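Local coordinates for protein Succinylglutamatedesuccinylase/aspartoacylase (Rhodobacter sphaeroides 2.4.1, PDB 3CDX) that is probably a metal-dependent hydrolase of amide or ester bonds, of the succinylglutamate desuccinylase/aspartoacylase family, at residues G64-G69 with D147-G152. Residues are numbered along the deposited sequence; the frame is centred on the assembly and turned at random.
Sequences GDEYEG and DMHTAG. With CA (calcium ion), chain G.
Glu66 and His149 meet at a calcium ion. Glu66 binds the calcium with both oxygens, OE1 at 2.3 Å and OE2 at 2.4 Å, and His149 ND1 lies 2.3 Å from the same ion; carboxylate and imidazole planes stand 64° apart. Because Glu66 CG lies anti to its carbonyl carbon (chi1 -63°) and the chain runs extended beyond it, the carboxylate reaches past Thr150, whose backbone N gives OE1 a weak hydrogen bond. His63 of the same chain completes the protein ligands. A histidine and a glutamate with two residues between them (the HxxE motif), in the loop after strand 55-60, joined by a histidine just beyond the parallel neighbouring strand 144-148, form the metal site of the M14-like zinc hydrolases, here holding calcium. In the second shell, His149 NE2 donates to Asp147 OD2 at 2.6 Å; OD2 lies in the imidazole plane, whereas NE2 approaches it 57° out of the carboxylate plane, and together with the ND1-calcium bond this fixes the rotation of the imidazole. Thr150 OG1 accepts from Gly152 N in an ST turn and packs 3.2 Å from Glu66 CG. A water joins that hydroxyl to Tyr67 N and Glu68 OE1; the other oxygen of Glu68 is held by Asn222 N. An alanine in place of Thr150 would probably leave this water and Gly152 N without their hydroxyl partner and open a gap beside Glu68 OE1, against which Thr150 CG2 packs. Farther out, a second water bridges Glu66 O and Met148 O, and Met148 CB rests 3.5 Å from Gly69 CA.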
loop_
_atom_site.group_PDB
_atom_site.type_symbol
_atom_site.label_atom_id
_atom_site.label_comp_id
_atom_site.label_asym_id
_atom_site.label_seq_id
_atom_site.Cartn_x
_atom_site.Cartn_y
_atom_site.Cartn_z
ATOM N N GLY A 64 18.546 1.714 -8.507
ATOM C CA GLY A 64 17.960 0.808 -9.482
ATOM C C GLY A 64 17.571 1.461 -10.803
ATOM O O GLY A 64 17.542 0.776 -11.845
ATOM N N ASP A 65 17.281 2.761 -10.758
ATOM C CA ASP A 65 16.824 3.520 -11.939
ATOM C C ASP A 65 17.951 4.275 -12.674
ATOM O O ASP A 65 17.700 5.155 -13.480
ATOM C CB ASP A 65 15.690 4.501 -11.566
ATOM C CG ASP A 65 16.107 5.544 -10.521
ATOM O OD1 ASP A 65 17.152 5.409 -9.849
ATOM O OD2 ASP A 65 15.347 6.503 -10.340
ATOM N N GLU A 66 19.196 3.955 -12.364
ATOM C CA GLU A 66 20.299 4.626 -13.036
ATOM C C GLU A 66 20.977 3.593 -13.904
ATOM O O GLU A 66 21.716 2.784 -13.398
ATOM C CB GLU A 66 21.214 5.241 -12.005
ATOM C CG GLU A 66 20.474 6.278 -11.235
ATOM C CD GLU A 66 21.238 6.846 -10.085
ATOM O OE1 GLU A 66 22.470 6.582 -9.987
ATOM O OE2 GLU A 66 20.574 7.536 -9.268
ATOM N N TYR A 67 20.674 3.646 -15.211
ATOM C CA TYR A 67 20.896 2.545 -16.175
ATOM C C TYR A 67 22.266 2.461 -16.817
ATOM O O TYR A 67 22.741 1.353 -17.134
ATOM C CB TYR A 67 19.875 2.633 -17.318
ATOM C CG TYR A 67 18.454 2.829 -16.843
ATOM C CD1 TYR A 67 17.831 1.893 -15.980
ATOM C CD2 TYR A 67 17.722 3.938 -17.266
ATOM C CE1 TYR A 67 16.505 2.095 -15.554
ATOM C CE2 TYR A 67 16.424 4.173 -16.830
ATOM C CZ TYR A 67 15.808 3.253 -15.997
ATOM O OH TYR A 67 14.509 3.562 -15.588
ATOM N N GLU A 68 22.901 3.624 -17.028
ATOM C CA GLU A 68 24.088 3.649 -17.898
ATOM C C GLU A 68 25.252 2.801 -17.366
ATOM O O GLU A 68 25.907 2.077 -18.136
ATOM C CB GLU A 68 24.489 5.105 -18.221
ATOM C CG GLU A 68 23.604 5.737 -19.291
ATOM C CD GLU A 68 22.155 6.044 -18.847
ATOM O OE1 GLU A 68 21.711 5.726 -17.716
ATOM O OE2 GLU A 68 21.431 6.609 -19.681
ATOM N N GLY A 69 25.474 2.833 -16.040
ATOM C CA GLY A 69 26.473 1.927 -15.421
ATOM C C GLY A 69 26.109 0.450 -15.533
ATOM O O GLY A 69 26.973 -0.400 -15.733
ATOM N N ASP A 147 32.203 4.655 -9.694
ATOM C CA ASP A 147 30.838 4.344 -9.308
ATOM C C ASP A 147 29.917 5.081 -10.279
ATOM O O ASP A 147 29.879 6.327 -10.335
ATOM C CB ASP A 147 30.619 4.682 -7.798
ATOM C CG ASP A 147 29.243 4.250 -7.276
ATOM O OD1 ASP A 147 28.638 3.253 -7.780
ATOM O OD2 ASP A 147 28.752 4.968 -6.379
ATOM N N MET A 148 29.236 4.306 -11.114
ATOM C CA MET A 148 28.462 4.894 -12.207
ATOM C C MET A 148 26.977 5.222 -11.863
ATOM O O MET A 148 26.141 4.328 -11.571
ATOM C CB MET A 148 28.552 3.969 -13.429
ATOM C CG MET A 148 30.020 3.683 -13.925
ATOM S SD MET A 148 30.234 2.766 -15.480
ATOM C CE MET A 148 29.905 3.998 -16.702
ATOM N N HIS A 149 26.664 6.509 -11.944
ATOM C CA HIS A 149 25.363 7.025 -11.610
ATOM C C HIS A 149 24.772 7.830 -12.764
ATOM O O HIS A 149 25.475 8.146 -13.751
ATOM C CB HIS A 149 25.477 7.911 -10.346
ATOM C CG HIS A 149 25.738 7.126 -9.094
ATOM N ND1 HIS A 149 24.738 6.759 -8.218
ATOM C CD2 HIS A 149 26.882 6.602 -8.598
ATOM C CE1 HIS A 149 25.249 6.046 -7.231
ATOM N NE2 HIS A 149 26.554 5.951 -7.427
ATOM N N THR A 150 23.490 8.169 -12.609
ATOM C CA THR A 150 22.791 9.154 -13.421
ATOM C C THR A 150 21.811 9.821 -12.461
ATOM O O THR A 150 21.765 9.452 -11.279
ATOM C CB THR A 150 21.969 8.527 -14.579
ATOM O OG1 THR A 150 20.802 7.868 -14.043
ATOM C CG2 THR A 150 22.783 7.533 -15.404
ATOM N N ALA A 151 21.012 10.770 -12.958
ATOM C CA ALA A 151 20.026 11.439 -12.092
ATOM C C ALA A 151 18.713 10.665 -11.930
ATOM O O ALA A 151 17.795 11.145 -11.256
ATOM C CB ALA A 151 19.770 12.851 -12.565
ATOM N N GLY A 152 18.639 9.471 -12.540
ATOM C CA GLY A 152 17.498 8.567 -12.404
ATOM C C GLY A 152 16.210 9.228 -12.872
ATOM O O GLY A 152 16.150 9.778 -13.989
HETATM CA CA CA G . 22.646 7.728 -8.052
HETATM O O HOH W 1 19.692 6.353 -15.959
HETATM O O HOH W 2 23.559 3.964 -9.518
HETATM O O HOH W 3 24.308 2.665 -12.979
#